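Local coordinates for Ycf48-like protein (Thermosynechococcus elongatus, PDB 5OJ5) that probably assists early photosystem II assembly and the replacement of photodamaged D1, and binds the C-terminal extension of D1, at residues M61-R66 with L319-D324. Numbering follows the deposited sequence. Where two conformers were deposited one is given.
Sequences MSFIDR and LFFSPD
The ring of Phe-321 takes another ring over one face and a backbone carbonyl at its edge. Phe-63 comes edge-on, with CD2 3.6 Å above the plane and over the centre of the Phe-321 ring. The pair is T-shaped, with centroids 4.8 Å apart and planes at 66°. At the ring edge, Met-61 O lies in the plane of the Phe-321 ring, 3.5 Å from CZ. Met-61 also meets this ring through its side chain. Its CG is anti to the backbone N (chi1 -180°), and SD reaches Phe-321 CE2 at 3.9 Å, an oblique Met-aromatic contact. Beside it, Met-61 CB packs on Leu-319 CD1 at 3.8 Å.

Past the rings the contact becomes ionic. The extended side chain of Arg-66 grips the carboxylate of Asp-324 end-on with NH1 and NH2. The two planes are 23° apart. Arg-66 NH2 lies 2.7 Å from Asp-324 OD2, and NH1 lies 3.0 Å from OD1. Both oxygens are met on their syn sides, but the pair is not flat: the NH1 bond runs close to both planes, while the NH2 bond is clearly tilted from them. The Ser-322 hydroxyl accepts from the backbone N of Asp-324, an ST turn that shapes the loop carrying the acid.

The segments belong to neighbouring blades of the seven-bladed beta-propeller. Strands 58-63 and 317-320 are edge strands of separate four-stranded sheets, and the latter sheet is closed by strand 47-51 from the start of the fold. Phe-327 of strand 325-329 also touches Met-61 and Phe-321. Arg-66 O accepts from Gln-325 NE2, a second link between the blades.

No backbone hydrogen bond joins the segments. Between them the link is made mostly by side chains: apolar and aromatic packing at one end, and a charged pair, with Arg-66 exposed, at the other.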
loop_
_atom_site.group_PDB
_atom_site.type_symbol
_atom_site.label_atom_id
_atom_site.label_comp_id
_atom_site.label_asym_id
_atom_site.label_seq_id
_atom_site.Cartn_x
_atom_site.Cartn_y
_atom_site.Cartn_z
ATOM N N MET A 61 2.684 4.957 4.759
ATOM C CA MET A 61 2.766 5.178 6.195
ATOM C C MET A 61 3.461 3.984 6.825
ATOM O O MET A 61 3.221 2.860 6.419
ATOM C CB MET A 61 1.351 5.403 6.746
ATOM C CG MET A 61 1.258 5.657 8.243
ATOM S SD MET A 61 -0.422 5.704 8.898
ATOM C CE MET A 61 -1.115 7.083 8.018
ATOM N N SER A 62 4.262 4.237 7.861
ATOM C CA SER A 62 4.914 3.159 8.609
ATOM C C SER A 62 5.156 3.599 10.038
ATOM O O SER A 62 5.441 4.783 10.288
ATOM C CB SER A 62 6.223 2.756 7.915
ATOM O OG SER A 62 6.814 1.621 8.529
ATOM N N PHE A 63 5.046 2.660 10.973
ATOM C CA PHE A 63 5.212 2.934 12.381
ATOM C C PHE A 63 6.498 2.320 12.940
ATOM O O PHE A 63 6.872 1.182 12.625
ATOM C CB PHE A 63 4.000 2.449 13.182
ATOM C CG PHE A 63 2.870 3.444 13.178
ATOM C CD1 PHE A 63 2.686 4.334 14.234
ATOM C CD2 PHE A 63 2.026 3.542 12.107
ATOM C CE1 PHE A 63 1.686 5.290 14.205
ATOM C CE2 PHE A 63 1.010 4.525 12.082
ATOM C CZ PHE A 63 0.863 5.393 13.128
ATOM N N ILE A 64 7.146 3.074 13.819
ATOM C CA ILE A 64 8.234 2.565 14.648
ATOM C C ILE A 64 7.694 1.651 15.731
ATOM O O ILE A 64 8.235 0.578 15.997
ATOM C CB ILE A 64 8.964 3.763 15.276
ATOM C CG1 ILE A 64 9.682 4.545 14.178
ATOM C CG2 ILE A 64 9.938 3.297 16.370
ATOM C CD1 ILE A 64 9.848 5.982 14.312
ATOM N N ASP A 65 6.644 2.101 16.397
ATOM C CA ASP A 65 6.014 1.374 17.486
ATOM C C ASP A 65 4.538 1.761 17.455
ATOM O O ASP A 65 4.050 2.326 16.474
ATOM C CB ASP A 65 6.741 1.626 18.806
ATOM C CG ASP A 65 6.739 3.082 19.212
ATOM O OD1 ASP A 65 5.801 3.814 18.909
ATOM O OD2 ASP A 65 7.650 3.504 19.930
ATOM N N ARG A 66 3.794 1.424 18.499
ATOM C CA ARG A 66 2.364 1.672 18.452
ATOM C C ARG A 66 2.036 3.172 18.341
ATOM O O ARG A 66 0.990 3.545 17.806
ATOM C CB ARG A 66 1.743 1.108 19.741
ATOM C CG ARG A 66 0.326 1.562 20.044
ATOM C CD ARG A 66 -0.376 0.581 20.950
ATOM N NE ARG A 66 -1.836 0.707 20.932
ATOM C CZ ARG A 66 -2.663 0.019 20.136
ATOM N NH1 ARG A 66 -2.206 -0.843 19.226
ATOM N NH2 ARG A 66 -3.971 0.209 20.253
ATOM N N LEU A 319 -4.123 0.431 5.287
ATOM C CA LEU A 319 -2.937 -0.032 6.011
ATOM C C LEU A 319 -3.358 -0.414 7.419
ATOM O O LEU A 319 -3.688 0.465 8.212
ATOM C CB LEU A 319 -1.882 1.073 6.057
ATOM C CG LEU A 319 -1.287 1.443 4.703
ATOM C CD1 LEU A 319 -0.319 2.593 4.826
ATOM C CD2 LEU A 319 -0.496 0.256 4.072
ATOM N N PHE A 320 -3.303 -1.688 7.748
ATOM C CA PHE A 320 -3.507 -2.141 9.124
ATOM C C PHE A 320 -2.153 -2.434 9.729
ATOM O O PHE A 320 -1.354 -3.168 9.146
ATOM C CB PHE A 320 -4.382 -3.388 9.201
ATOM C CG PHE A 320 -5.850 -3.072 9.024
ATOM C CD1 PHE A 320 -6.529 -2.404 10.010
ATOM C CD2 PHE A 320 -6.528 -3.465 7.860
ATOM C CE1 PHE A 320 -7.889 -2.109 9.841
ATOM C CE2 PHE A 320 -7.856 -3.166 7.701
ATOM C CZ PHE A 320 -8.525 -2.491 8.684
ATOM N N PHE A 321 -1.894 -1.861 10.872
ATOM C CA PHE A 321 -0.683 -2.128 11.637
ATOM C C PHE A 321 -0.883 -3.178 12.720
ATOM O O PHE A 321 0.071 -3.867 13.087
ATOM C CB PHE A 321 -0.141 -0.812 12.213
ATOM C CG PHE A 321 0.275 0.115 11.132
ATOM C CD1 PHE A 321 1.519 -0.065 10.520
ATOM C CD2 PHE A 321 -0.567 1.094 10.640
ATOM C CE1 PHE A 321 1.902 0.709 9.453
ATOM C CE2 PHE A 321 -0.175 1.885 9.533
ATOM C CZ PHE A 321 1.067 1.684 8.960
ATOM N N SER A 322 -2.102 -3.335 13.152
ATOM C CA SER A 322 -2.497 -4.395 14.070
ATOM C C SER A 322 -4.011 -4.446 14.009
ATOM O O SER A 322 -4.626 -3.600 13.362
ATOM C CB SER A 322 -2.063 -4.025 15.479
ATOM O OG SER A 322 -2.910 -3.037 16.030
ATOM N N PRO A 323 -4.668 -5.383 14.700
ATOM C CA PRO A 323 -6.135 -5.392 14.674
ATOM C C PRO A 323 -6.793 -4.174 15.268
ATOM O O PRO A 323 -7.991 -4.002 15.052
ATOM C CB PRO A 323 -6.500 -6.674 15.418
ATOM C CG PRO A 323 -5.358 -7.591 15.107
ATOM C CD PRO A 323 -4.142 -6.668 15.192
ATOM N N ASP A 324 -6.116 -3.317 16.017
ATOM C CA ASP A 324 -6.809 -2.106 16.452
ATOM C C ASP A 324 -6.089 -0.832 16.018
ATOM O O ASP A 324 -6.285 0.228 16.627
ATOM C CB ASP A 324 -7.119 -2.093 17.949
ATOM C CG ASP A 324 -5.902 -1.811 18.764
ATOM O OD1 ASP A 324 -4.794 -2.038 18.247
ATOM O OD2 ASP A 324 -6.046 -1.411 19.927
#